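Local coordinates for putative epoxide hydrolase protein (Klebsiella pneumoniae subsp. pneumoniae, PDB 5BOV), which is a putative epoxide hydrolase of the alpha/beta hydrolase fold, with a monoacylglycerol lipase activity also tentatively assigned to it, at residues G83-M88 with G112-D117; A104-F109 with Q125-L130; S134-S139 with A239-T244. All coordinates share one frame; numbering follows the deposited sequence.

Contact 1: residues G83-M88 with G112-D117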
ATOM      1  N   GLY A  83      11.564  -6.504   1.578  1.00 12.94           N
ATOM      2  CA  GLY A  83      10.142  -6.163   1.716  1.00 12.36           C
ATOM      3  C   GLY A  83       9.584  -6.063   3.126  1.00 11.71           C
ATOM      4  O   GLY A  83       8.350  -6.017   3.311  1.00 10.99           O
ATOM      5  N   GLN A  84      10.427  -5.837   4.134  1.00 11.48           N
ATOM      6  CA  GLN A  84       9.853  -5.739   5.493  1.00 11.98           C
ATOM      7  C   GLN A  84       9.072  -4.424   5.656  1.00 11.38           C
ATOM      8  O   GLN A  84       9.354  -3.417   4.948  1.00 11.45           O
ATOM      9  CB  GLN A  84      10.952  -5.778   6.552  1.00 12.88           C
ATOM     10  CG  GLN A  84      11.808  -4.559   6.710  1.00 13.40           C
ATOM     11  CD  GLN A  84      12.881  -4.772   7.760  1.00 14.58           C
ATOM     12  OE1 GLN A  84      14.074  -5.026   7.446  1.00 14.49           O
ATOM     13  NE2 GLN A  84      12.481  -4.660   9.034  1.00 14.62           N
ATOM     14  N   PRO A  85       8.105  -4.391   6.541  1.00 11.41           N
ATOM     15  CA  PRO A  85       7.154  -3.280   6.521  1.00 11.45           C
ATOM     16  C   PRO A  85       7.768  -1.920   6.757  1.00 11.30           C
ATOM     17  O   PRO A  85       7.412  -0.928   6.051  1.00 11.04           O
ATOM     18  CB  PRO A  85       6.139  -3.642   7.626  1.00 11.23           C
ATOM     19  CG  PRO A  85       6.184  -5.153   7.696  1.00 12.03           C
ATOM     20  CD  PRO A  85       7.639  -5.458   7.449  1.00 11.76           C
ATOM     21  N   SER A  86       8.676  -1.776   7.731  1.00 11.37           N
ATOM     22  CA  SER A  86       9.164  -0.469   8.031  1.00 11.40           C
ATOM     23  C   SER A  86      10.076   0.108   6.937  1.00 11.22           C
ATOM     24  O   SER A  86      10.287   1.327   6.873  1.00 11.27           O
ATOM     25  CB  SER A  86       9.854  -0.398   9.397  1.00 12.01           C
ATOM     26  OG  SER A  86      10.992  -1.285   9.415  1.00 12.76           O
ATOM     27  N   ALA A  87      10.615  -0.749   6.068  1.00 10.83           N
ATOM     28  CA  ALA A  87      11.464  -0.283   4.966  1.00 10.83           C
ATOM     29  C   ALA A  87      10.639   0.570   4.008  1.00 10.72           C
ATOM     30  O   ALA A  87      11.093   1.634   3.568  1.00 10.63           O
ATOM     31  CB  ALA A  87      12.145  -1.448   4.265  1.00 11.19           C
HETATM   32  N   MSE A  88       9.405   0.156   3.718  1.00  9.92           N
HETATM   33  CA  MSE A  88       8.550   0.913   2.850  1.00 10.32           C
HETATM   34  C   MSE A  88       8.099   2.195   3.498  1.00 10.14           C
HETATM   35  O   MSE A  88       8.006   3.219   2.811  1.00 10.32           O
HETATM   36  CB  MSE A  88       7.342   0.086   2.400  1.00 10.16           C
HETATM   37  CG  MSE A  88       7.857  -1.159   1.652  1.00 11.54           C
HETATM   38 SE   MSE A  88       6.325  -2.162   0.982  0.75 13.19          SE
HETATM   39  CE  MSE A  88       7.248  -3.909   0.808  1.00 11.64           C
ATOM     40  N   GLY A 112       0.124  -0.604   0.837  1.00  7.52           N
ATOM     41  CA  GLY A 112       0.085   0.806   0.981  1.00  7.86           C
ATOM     42  C   GLY A 112      -0.614   1.314   2.252  1.00  8.02           C
ATOM     43  O   GLY A 112      -0.246   2.339   2.802  1.00  8.29           O
ATOM     44  N   ALA A 113      -1.642   0.602   2.674  1.00  8.02           N
ATOM     45  CA  ALA A 113      -2.318   0.895   3.928  1.00  8.21           C
ATOM     46  C   ALA A 113      -1.392   0.608   5.087  1.00  8.25           C
ATOM     47  O   ALA A 113      -1.272   1.384   6.031  1.00  8.34           O
ATOM     48  CB  ALA A 113      -3.613   0.146   4.113  1.00  8.12           C
ATOM     49  N   ARG A 114      -0.742  -0.578   5.068  1.00  7.89           N
ATOM     50  CA  ARG A 114       0.250  -0.899   6.089  1.00  8.05           C
ATOM     51  C   ARG A 114       1.334   0.147   6.179  1.00  7.72           C
ATOM     52  O   ARG A 114       1.659   0.644   7.257  1.00  8.01           O
ATOM     53  CB  ARG A 114       0.852  -2.228   5.792  1.00  8.35           C
ATOM     54  CG  ARG A 114       1.831  -2.710   6.800  1.00  9.21           C
ATOM     55  CD  ARG A 114       2.515  -3.998   6.326  1.00 10.46           C
ATOM     56  NE  ARG A 114       3.407  -3.700   5.228  1.00 10.54           N
ATOM     57  CZ  ARG A 114       3.869  -4.564   4.341  1.00 12.56           C
ATOM     58  NH1 ARG A 114       3.496  -5.830   4.349  1.00 13.84           N
ATOM     59  NH2 ARG A 114       4.770  -4.142   3.436  1.00 12.87           N
ATOM     60  N   THR A 115       1.808   0.611   5.015  1.00  7.51           N
ATOM     61  CA  THR A 115       2.858   1.561   4.964  1.00  7.74           C
ATOM     62  C   THR A 115       2.379   2.941   5.529  1.00  7.82           C
ATOM     63  O   THR A 115       3.053   3.527   6.369  1.00  7.99           O
ATOM     64  CB  THR A 115       3.359   1.758   3.502  1.00  7.68           C
ATOM     65  OG1 THR A 115       3.880   0.506   3.006  1.00  7.98           O
ATOM     66  CG2 THR A 115       4.398   2.760   3.427  1.00  8.17           C
ATOM     67  N   ALA A 116       1.193   3.378   5.117  1.00  7.40           N
ATOM     68  CA  ALA A 116       0.656   4.627   5.653  1.00  7.54           C
ATOM     69  C   ALA A 116       0.380   4.543   7.154  1.00  7.78           C
ATOM     70  O   ALA A 116       0.641   5.503   7.872  1.00  8.14           O
ATOM     71  CB  ALA A 116      -0.664   4.963   4.938  1.00  7.50           C
ATOM     72  N   ASP A 117      -0.126   3.389   7.621  1.00  7.29           N
ATOM     73  CA  ASP A 117      -0.363   3.121   8.992  1.00  7.69           C
ATOM     74  C   ASP A 117       0.982   3.333   9.794  1.00  7.89           C
ATOM     75  O   ASP A 117       0.972   3.958  10.867  1.00  8.10           O
ATOM     76  CB  ASP A 117      -0.861   1.744   9.277  1.00  7.80           C
ATOM     77  CG  ASP A 117      -2.269   1.478   8.780  1.00  7.89           C
ATOM     78  OD1 ASP A 117      -2.963   2.409   8.304  1.00  7.70           O
ATOM     79  OD2 ASP A 117      -2.588   0.279   8.768  1.00  7.76           O
TER
HETATM   80  O   HOH W   1       4.894  -1.307   4.877  1.00 10.24           O

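Contact 2: residues A104-F109 with Q125-L130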
ATOM      1  N   ALA A 104       1.498  15.463   5.135  1.00 11.15           N
ATOM      2  CA  ALA A 104       0.572  15.160   4.066  1.00 10.11           C
ATOM      3  C   ALA A 104      -0.592  14.339   4.614  1.00  9.45           C
ATOM      4  O   ALA A 104      -0.460  13.643   5.633  1.00  9.64           O
ATOM      5  CB  ALA A 104       1.239  14.373   2.990  1.00 10.53           C
ATOM      6  N   ASP A 105      -1.710  14.346   3.875  1.00  8.73           N
ATOM      7  CA  ASP A 105      -2.730  13.329   4.032  1.00  8.66           C
ATOM      8  C   ASP A 105      -2.209  12.045   3.368  1.00  8.12           C
ATOM      9  O   ASP A 105      -1.607  12.141   2.324  1.00  8.17           O
ATOM     10  CB  ASP A 105      -3.986  13.787   3.352  1.00  8.65           C
ATOM     11  CG  ASP A 105      -4.620  14.942   4.006  1.00  9.02           C
ATOM     12  OD1 ASP A 105      -4.694  15.021   5.238  1.00  9.72           O
ATOM     13  OD2 ASP A 105      -5.143  15.866   3.225  1.00  8.82           O
ATOM     14  N   LEU A 106      -2.354  10.902   4.034  1.00  7.83           N
ATOM     15  CA  LEU A 106      -1.936   9.618   3.461  1.00  8.24           C
ATOM     16  C   LEU A 106      -3.131   8.738   3.266  1.00  7.78           C
ATOM     17  O   LEU A 106      -4.045   8.684   4.105  1.00  7.22           O
ATOM     18  CB  LEU A 106      -0.963   8.898   4.376  1.00  9.43           C
ATOM     19  CG  LEU A 106       0.346   9.566   4.682  1.00 10.71           C
ATOM     20  CD1 LEU A 106       1.192   8.572   5.481  1.00 12.11           C
ATOM     21  CD2 LEU A 106       1.055  10.092   3.526  1.00 11.71           C
ATOM     22  N   ALA A 107      -3.095   7.941   2.201  1.00  7.25           N
ATOM     23  CA  ALA A 107      -4.162   6.960   1.950  1.00  7.32           C
ATOM     24  C   ALA A 107      -3.553   5.739   1.294  1.00  7.39           C
ATOM     25  O   ALA A 107      -2.608   5.865   0.506  1.00  8.24           O
ATOM     26  CB  ALA A 107      -5.224   7.519   1.051  1.00  7.12           C
ATOM     27  N   GLY A 108      -4.056   4.560   1.658  1.00  7.04           N
ATOM     28  CA  GLY A 108      -3.541   3.381   1.062  1.00  7.20           C
ATOM     29  C   GLY A 108      -4.452   2.159   1.219  1.00  7.40           C
ATOM     30  O   GLY A 108      -5.451   2.195   1.966  1.00  7.57           O
ATOM     31  N   PHE A 109      -4.141   1.132   0.427  1.00  7.66           N
ATOM     32  CA  PHE A 109      -4.732  -0.202   0.613  1.00  7.65           C
ATOM     33  C   PHE A 109      -3.625  -1.259   0.554  1.00  8.42           C
ATOM     34  O   PHE A 109      -2.600  -1.053  -0.049  1.00  8.86           O
ATOM     35  CB  PHE A 109      -5.889  -0.493  -0.414  1.00  7.85           C
ATOM     36  CG  PHE A 109      -5.385  -0.659  -1.844  1.00  7.65           C
ATOM     37  CD1 PHE A 109      -4.996   0.475  -2.599  1.00  7.91           C
ATOM     38  CD2 PHE A 109      -5.230  -1.923  -2.412  1.00  7.92           C
ATOM     39  CE1 PHE A 109      -4.516   0.296  -3.884  1.00  7.74           C
ATOM     40  CE2 PHE A 109      -4.775  -2.103  -3.731  1.00  7.80           C
ATOM     41  CZ  PHE A 109      -4.426  -0.979  -4.460  1.00  7.66           C
ATOM     42  N   GLN A 125       3.627  13.445  13.272  1.00 15.37           N
ATOM     43  CA  GLN A 125       3.696  14.858  12.873  1.00 16.29           C
ATOM     44  C   GLN A 125       3.710  15.011  11.343  1.00 15.16           C
ATOM     45  O   GLN A 125       3.395  16.093  10.831  1.00 15.40           O
ATOM     46  CB  GLN A 125       4.941  15.583  13.443  1.00 19.17           C
ATOM     47  CG  GLN A 125       4.870  15.725  14.908  1.00 23.75           C
ATOM     48  CD  GLN A 125       6.143  16.390  15.526  1.00 28.85           C
ATOM     49  OE1 GLN A 125       6.822  17.247  14.914  1.00 35.02           O
ATOM     50  NE2 GLN A 125       6.438  15.992  16.732  1.00 31.33           N
ATOM     51  N   ARG A 126       4.086  13.958  10.625  1.00 13.79           N
ATOM     52  CA  ARG A 126       4.160  14.010   9.161  1.00 13.38           C
ATOM     53  C   ARG A 126       2.822  13.676   8.513  1.00 12.56           C
ATOM     54  O   ARG A 126       2.670  13.765   7.287  1.00 11.95           O
ATOM     55  CB  ARG A 126       5.166  13.013   8.627  1.00 14.29           C
ATOM     56  CG  ARG A 126       6.616  13.117   9.153  1.00 15.23           C
ATOM     57  CD  ARG A 126       7.233  14.469   9.059  1.00 16.74           C
ATOM     58  NE  ARG A 126       7.551  14.920   7.715  1.00 16.92           N
ATOM     59  CZ  ARG A 126       8.681  14.671   7.054  1.00 17.38           C
ATOM     60  NH1 ARG A 126       9.636  13.888   7.525  1.00 17.75           N
ATOM     61  NH2 ARG A 126       8.803  15.176   5.816  1.00 16.94           N
ATOM     62  N   VAL A 127       1.857  13.199   9.299  1.00 11.89           N
ATOM     63  CA  VAL A 127       0.586  12.687   8.746  1.00 11.01           C
ATOM     64  C   VAL A 127      -0.592  13.525   9.227  1.00 11.54           C
ATOM     65  O   VAL A 127      -0.996  13.511  10.406  1.00 12.16           O
ATOM     66  CB  VAL A 127       0.351  11.201   9.058  1.00 10.68           C
ATOM     67  CG1 VAL A 127      -0.927  10.725   8.342  1.00 10.81           C
ATOM     68  CG2 VAL A 127       1.544  10.380   8.617  1.00 10.53           C
ATOM     69  N   LYS A 128      -1.151  14.338   8.341  1.00 10.59           N
ATOM     70  CA  LYS A 128      -2.300  15.160   8.707  1.00 10.92           C
ATOM     71  C   LYS A 128      -3.557  14.323   9.002  1.00 10.43           C
ATOM     72  O   LYS A 128      -4.277  14.595   9.969  1.00 11.37           O
ATOM     73  CB  LYS A 128      -2.540  16.222   7.600  1.00 12.21           C
ATOM     74  CG  LYS A 128      -3.672  17.136   7.849  1.00 12.98           C
ATOM     75  CD  LYS A 128      -3.775  18.180   6.702  1.00 13.92           C
ATOM     76  CE  LYS A 128      -4.826  19.181   7.072  1.00 15.28           C
ATOM     77  NZ  LYS A 128      -6.194  18.653   6.927  1.00 15.14           N
ATOM     78  N   SER A 129      -3.884  13.395   8.099  1.00  9.19           N
ATOM     79  CA  SER A 129      -4.984  12.477   8.292  1.00  8.66           C
ATOM     80  C   SER A 129      -4.667  11.254   7.436  1.00  8.13           C
ATOM     81  O   SER A 129      -3.755  11.295   6.606  1.00  7.85           O
ATOM     82  CB  SER A 129      -6.287  13.072   7.873  1.00  9.06           C
ATOM     83  OG  SER A 129      -6.347  13.308   6.439  1.00  8.87           O
ATOM     84  N   LEU A 130      -5.391  10.198   7.704  1.00  7.79           N
ATOM     85  CA  LEU A 130      -5.171   8.877   7.133  1.00  7.54           C
ATOM     86  C   LEU A 130      -6.437   8.201   6.652  1.00  7.63           C
ATOM     87  O   LEU A 130      -7.471   8.258   7.319  1.00  7.60           O
ATOM     88  CB  LEU A 130      -4.571   8.005   8.258  1.00  7.67           C
ATOM     89  CG  LEU A 130      -4.321   6.551   7.976  1.00  7.87           C
ATOM     90  CD1 LEU A 130      -3.296   6.364   6.844  1.00  7.83           C
ATOM     91  CD2 LEU A 130      -3.902   5.800   9.256  1.00  8.39           C
TER

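Contact 3: residues S134-S139 with A239-T244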
ATOM      1  N   SER A 134      -9.185  -1.422   5.028  1.00  8.37           N
ATOM      2  CA  SER A 134      -9.103  -2.655   5.874  1.00  8.63           C
ATOM      3  C   SER A 134      -8.531  -2.415   7.256  1.00  8.81           C
ATOM      4  O   SER A 134      -8.184  -3.376   7.934  1.00 10.50           O
ATOM      5  CB  SER A 134      -8.445  -3.839   5.151  1.00  9.11           C
ATOM      6  OG  SER A 134      -9.148  -4.092   3.936  1.00 10.77           O
ATOM      7  N   GLY A 135      -8.442  -1.156   7.696  1.00  8.80           N
ATOM      8  CA  GLY A 135      -8.202  -0.878   9.084  1.00  9.49           C
ATOM      9  C   GLY A 135      -6.724  -0.808   9.456  1.00  9.15           C
ATOM     10  O   GLY A 135      -5.947  -0.111   8.857  1.00  9.66           O
ATOM     11  N   TYR A 136      -6.420  -1.451  10.575  1.00  8.82           N
ATOM     12  CA  TYR A 136      -5.091  -1.341  11.182  1.00  9.15           C
ATOM     13  C   TYR A 136      -4.322  -2.563  10.692  1.00  9.19           C
ATOM     14  O   TYR A 136      -4.593  -3.711  11.107  1.00 10.01           O
ATOM     15  CB  TYR A 136      -5.197  -1.371  12.710  1.00  9.43           C
ATOM     16  CG  TYR A 136      -3.870  -1.189  13.447  1.00  9.91           C
ATOM     17  CD1 TYR A 136      -3.401   0.089  13.761  1.00 10.05           C
ATOM     18  CD2 TYR A 136      -3.159  -2.281  13.886  1.00 10.13           C
ATOM     19  CE1 TYR A 136      -2.229   0.273  14.473  1.00 10.29           C
ATOM     20  CE2 TYR A 136      -1.977  -2.112  14.626  1.00 10.21           C
ATOM     21  CZ  TYR A 136      -1.531  -0.848  14.924  1.00 10.47           C
ATOM     22  OH  TYR A 136      -0.344  -0.718  15.619  1.00 11.01           O
ATOM     23  N   LEU A 137      -3.315  -2.340   9.856  1.00  9.48           N
ATOM     24  CA  LEU A 137      -2.589  -3.421   9.193  1.00 10.46           C
ATOM     25  C   LEU A 137      -1.144  -3.587   9.661  1.00 10.47           C
ATOM     26  O   LEU A 137      -0.449  -4.384   9.077  1.00 11.74           O
ATOM     27  CB  LEU A 137      -2.619  -3.233   7.695  1.00 11.50           C
ATOM     28  CG  LEU A 137      -4.001  -3.324   7.059  1.00 13.17           C
ATOM     29  CD1 LEU A 137      -3.935  -3.417   5.569  1.00 14.79           C
ATOM     30  CD2 LEU A 137      -4.776  -4.475   7.623  1.00 15.33           C
ATOM     31  N   ILE A 138      -0.761  -2.938  10.752  1.00 10.28           N
ATOM     32  CA  ILE A 138       0.512  -3.142  11.348  1.00 10.24           C
ATOM     33  C   ILE A 138       0.456  -4.500  12.090  1.00 10.84           C
ATOM     34  O   ILE A 138      -0.463  -4.727  12.903  1.00 10.61           O
ATOM     35  CB  ILE A 138       0.822  -2.027  12.345  1.00 10.79           C
ATOM     36  CG1 ILE A 138       1.066  -0.708  11.587  1.00 10.96           C
ATOM     37  CG2 ILE A 138       2.088  -2.348  13.166  1.00 11.28           C
ATOM     38  CD1 ILE A 138       1.123   0.508  12.438  1.00 11.17           C
ATOM     39  N   SER A 139       1.508  -5.298  11.939  1.00 11.18           N
ATOM     40  CA  SER A 139       1.596  -6.503  12.732  1.00 12.34           C
ATOM     41  C   SER A 139       3.070  -6.784  12.987  1.00 13.14           C
ATOM     42  O   SER A 139       3.928  -5.884  12.939  1.00 14.00           O
ATOM     43  CB  SER A 139       0.946  -7.645  11.967  1.00 12.36           C
ATOM     44  OG  SER A 139       0.745  -8.781  12.813  1.00 12.49           O
ATOM     45  N   ALA A 239       4.807  -3.677  19.250  1.00 14.31           N
ATOM     46  CA  ALA A 239       3.876  -3.311  20.336  1.00 15.25           C
ATOM     47  C   ALA A 239       2.463  -2.969  19.863  1.00 14.35           C
ATOM     48  O   ALA A 239       1.601  -2.691  20.676  1.00 15.15           O
ATOM     49  CB  ALA A 239       4.439  -2.182  21.160  1.00 15.73           C
ATOM     50  N   LEU A 240       2.270  -2.920  18.537  1.00 13.39           N
ATOM     51  CA  LEU A 240       1.009  -2.517  17.935  1.00 12.85           C
ATOM     52  C   LEU A 240       0.581  -1.151  18.429  1.00 12.45           C
ATOM     53  O   LEU A 240      -0.498  -1.005  19.000  1.00 13.42           O
ATOM     54  CB  LEU A 240      -0.065  -3.558  18.107  1.00 13.25           C
ATOM     55  CG  LEU A 240       0.316  -5.015  17.752  1.00 14.31           C
ATOM     56  CD1 LEU A 240      -0.910  -5.927  17.952  1.00 15.18           C
ATOM     57  CD2 LEU A 240       0.872  -5.114  16.362  1.00 14.28           C
ATOM     58  N   PRO A 241       1.398  -0.138  18.203  1.00 12.02           N
ATOM     59  CA  PRO A 241       1.083   1.186  18.671  1.00 12.17           C
ATOM     60  C   PRO A 241      -0.183   1.758  18.016  1.00 12.16           C
ATOM     61  O   PRO A 241      -0.387   1.568  16.838  1.00 11.16           O
ATOM     62  CB  PRO A 241       2.308   1.995  18.254  1.00 12.61           C
ATOM     63  CG  PRO A 241       2.786   1.299  17.045  1.00 12.32           C
ATOM     64  CD  PRO A 241       2.622  -0.134  17.396  1.00 11.96           C
ATOM     65  N   PRO A 242      -0.976   2.516  18.741  1.00 12.18           N
ATOM     66  CA  PRO A 242      -2.156   3.074  18.121  1.00 12.38           C
ATOM     67  C   PRO A 242      -1.830   4.265  17.238  1.00 12.15           C
ATOM     68  O   PRO A 242      -0.733   4.831  17.330  1.00 12.69           O
ATOM     69  CB  PRO A 242      -2.964   3.541  19.326  1.00 13.51           C
ATOM     70  CG  PRO A 242      -1.950   3.854  20.372  1.00 13.96           C
ATOM     71  CD  PRO A 242      -0.943   2.746  20.207  1.00 13.56           C
ATOM     72  N   ILE A 243      -2.744   4.548  16.311  1.00 11.48           N
ATOM     73  CA  ILE A 243      -2.590   5.710  15.426  1.00 11.23           C
ATOM     74  C   ILE A 243      -3.411   6.830  16.020  1.00 10.86           C
ATOM     75  O   ILE A 243      -4.641   6.701  16.273  1.00 10.69           O
ATOM     76  CB  ILE A 243      -3.041   5.309  14.024  1.00 11.35           C
ATOM     77  CG1 ILE A 243      -1.929   4.409  13.436  1.00 11.57           C
ATOM     78  CG2 ILE A 243      -3.225   6.546  13.169  1.00 11.44           C
ATOM     79  CD1 ILE A 243      -2.333   3.611  12.264  1.00 11.59           C
ATOM     80  N   THR A 244      -2.774   7.972  16.188  1.00 10.79           N
ATOM     81  CA  THR A 244      -3.365   9.095  16.884  1.00 11.16           C
ATOM     82  C   THR A 244      -3.984  10.159  15.955  1.00 10.97           C
ATOM     83  O   THR A 244      -4.660  11.087  16.398  1.00 11.58           O
ATOM     84  CB  THR A 244      -2.284   9.819  17.764  1.00 12.09           C
ATOM     85  OG1 THR A 244      -1.281  10.402  16.926  1.00 12.22           O
ATOM     86  CG2 THR A 244      -1.687   8.874  18.763  1.00 12.81           C
TER

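Contact 1: residues G83-M88 with G112-D117
Arg114 reaches across from helix 111-122 and lays its guanidinium against Pro85, in the first turn of helix 85-98. The proline ring comes over one face of the flat group, offset toward its rim, with CB of Pro85 3.6 Å from NE of Arg114. Arg114 gets there on an extended stem, CG anti to the backbone N, and then bends at chi3 (70°), which turns NE toward the proline. Met88, a selenomethionine, meets the same group differently. It comes to the guanidinium edge, where its SE lies 3.5 Å from Arg114 NH2 and its CE stays in the plane. Face and edge of one cation are therefore each given an apolar neighbour. Nearer its backbone, Met88 crosses Thr115 at about a right angle, with Met88 CB 3.5 Å from Thr115 OG1.

No direct hydrogen bond joins the two segments; a water does the work. It accepts from NE of Arg114 at 2.8 Å, approaching in the guanidinium plane, and gives its two hydrogens to O of Pro85 and OG1 of Thr115, each also at 2.8 Å. Three polar atoms in a buried place are tied together this way. Thr115 OG1 is additionally bonded to the Trp111 carbonyl, one turn back, while Arg114 NH1 goes to Asn216 OD1 and the cation also sits against the Trp111 ring.

Arg114 lies in the first turn of helix 111-122, and Gly112, two residues before it, fits the last glycine of a nucleophile-elbow pattern, consistent with this helix following the elbow. Helix 209-220 packs on residues 83-88, Trp219 against Pro85 and Ile212 against Met88, whereas Ala113 and Ala116 turn to strand 127-133 of the central sheet.

Contact 2: residues A104-F109 with Q125-L130
Ala104 and Leu106 pair in parallel with Val127 and Leu130, and backbone hydrogen bonds carry most of the join. Ala104 uses both its groups: its N donates to O of Arg126 at 3.0 Å, and its O receives N of Lys128 at 2.9 Å. Further along, Leu106 N donates to Ser129 O at 3.0 Å. Between the two pairs, Asp105 alone stands opposite Lys128 and Ser129, a beta bulge, and the chain turns a corner at Lys128. CA-H...O contacts fill in between, the shortest from Leu130 CA to Leu106 O at 3.2 Å.

The two strands and helix 111-122 between them form a beta-alpha-beta crossover unit of the alpha/beta hydrolase sheet; Gly108, further along the first strand, fits the opening glycine of a nucleophile-elbow pattern.

Apolar contacts lie on the face that helix 111-122 covers. Leu106 crosses Val127 at about a right angle, its CD1 3.6 Å from Val127 CG2, and Val119 of the helix touches both. Leu130 CD1 comes in at 4.2 Å from Leu106 CB, with Ala116 beyond it.

Polar side chains meet on the reverse face. Ser129 OG, held between its backbone N and carbonyl carbon (chi1 66°), donates to Asp105 OD1 at 2.7 Å, coming from above the carboxylate plane. The aliphatic part of Lys128 runs past the same oxygen, but NZ stays 4.3 Å from Asp105 OD1 and makes its salt bridge with Asp302. Since Asp302 also lies close to Asp105 OD2, the lysine may ease the repulsion between the two acids.

Contact 3: residues S134-S139 with A239-T244
Tyr136 is the large bump here, and its hydroxyl end enters a hollow made by the backbone of Leu240 and Pro241. The side chain leaves its loop with CG anti to the backbone N (chi1 -177°), which sets CG on the side of residues 240-243. Around the tip, Tyr136 OH has CD of the Pro241 ring at 3.5 Å, and Leu240 CB lies a little further off, 3.8 Å from the same OH. Ile243 packs nearer the ring's root, its CD1 set obliquely, 4.0 Å from Tyr136 CD1.

A second, shallower fit lies beside this one. Leu240, at a positive-phi position just after helix 231-238, pushes CD2 against the backbone of 138-139, with Leu240 CD2 3.7 Å from Ile138 O. The Ser139 CA adds to that hollow, and CG2 of Ile138 borders it more loosely. Both segments are irregular loops and run roughly antiparallel. One follows strand 127-133 and the other precedes strand 247-252, the place where related hydrolases insert a cap; the mostly helical chain between them is consistent with such a cap, with this contact at its base.

One hydrogen bond crosses: Tyr136 OH donates to Pro241 O at 2.6 Å. The acceptor lies at the ring edge near its plane, while the donor stands 39° out of the carbonyl plane. Lys268 makes a cation-pi contact with the ring and also bonds Leu240 O. Its positive charge may polarise the phenol and strengthen the bond it gives.

Going from the N terminus, contact 1 closes first, bringing the start of helix 85-98 to helix 111-122 around strand 104-108. Contact 2 opens inside that loop and closes after it, so the two cross: strand 104-108 lies within the first loop, helix 111-122 within the second. Contact 1 joins the two helices and contact 2 the two neighbouring strands, and Ala116 packing on Leu130 connects them. Contact 3 opens only after both have closed, and its far longer loop of about 100 residues holds the helices of the presumed cap. Asp117 links it to contact 1 through a probable hydrogen bond to Leu137, and Ile243 touches Leu130 of contact 2.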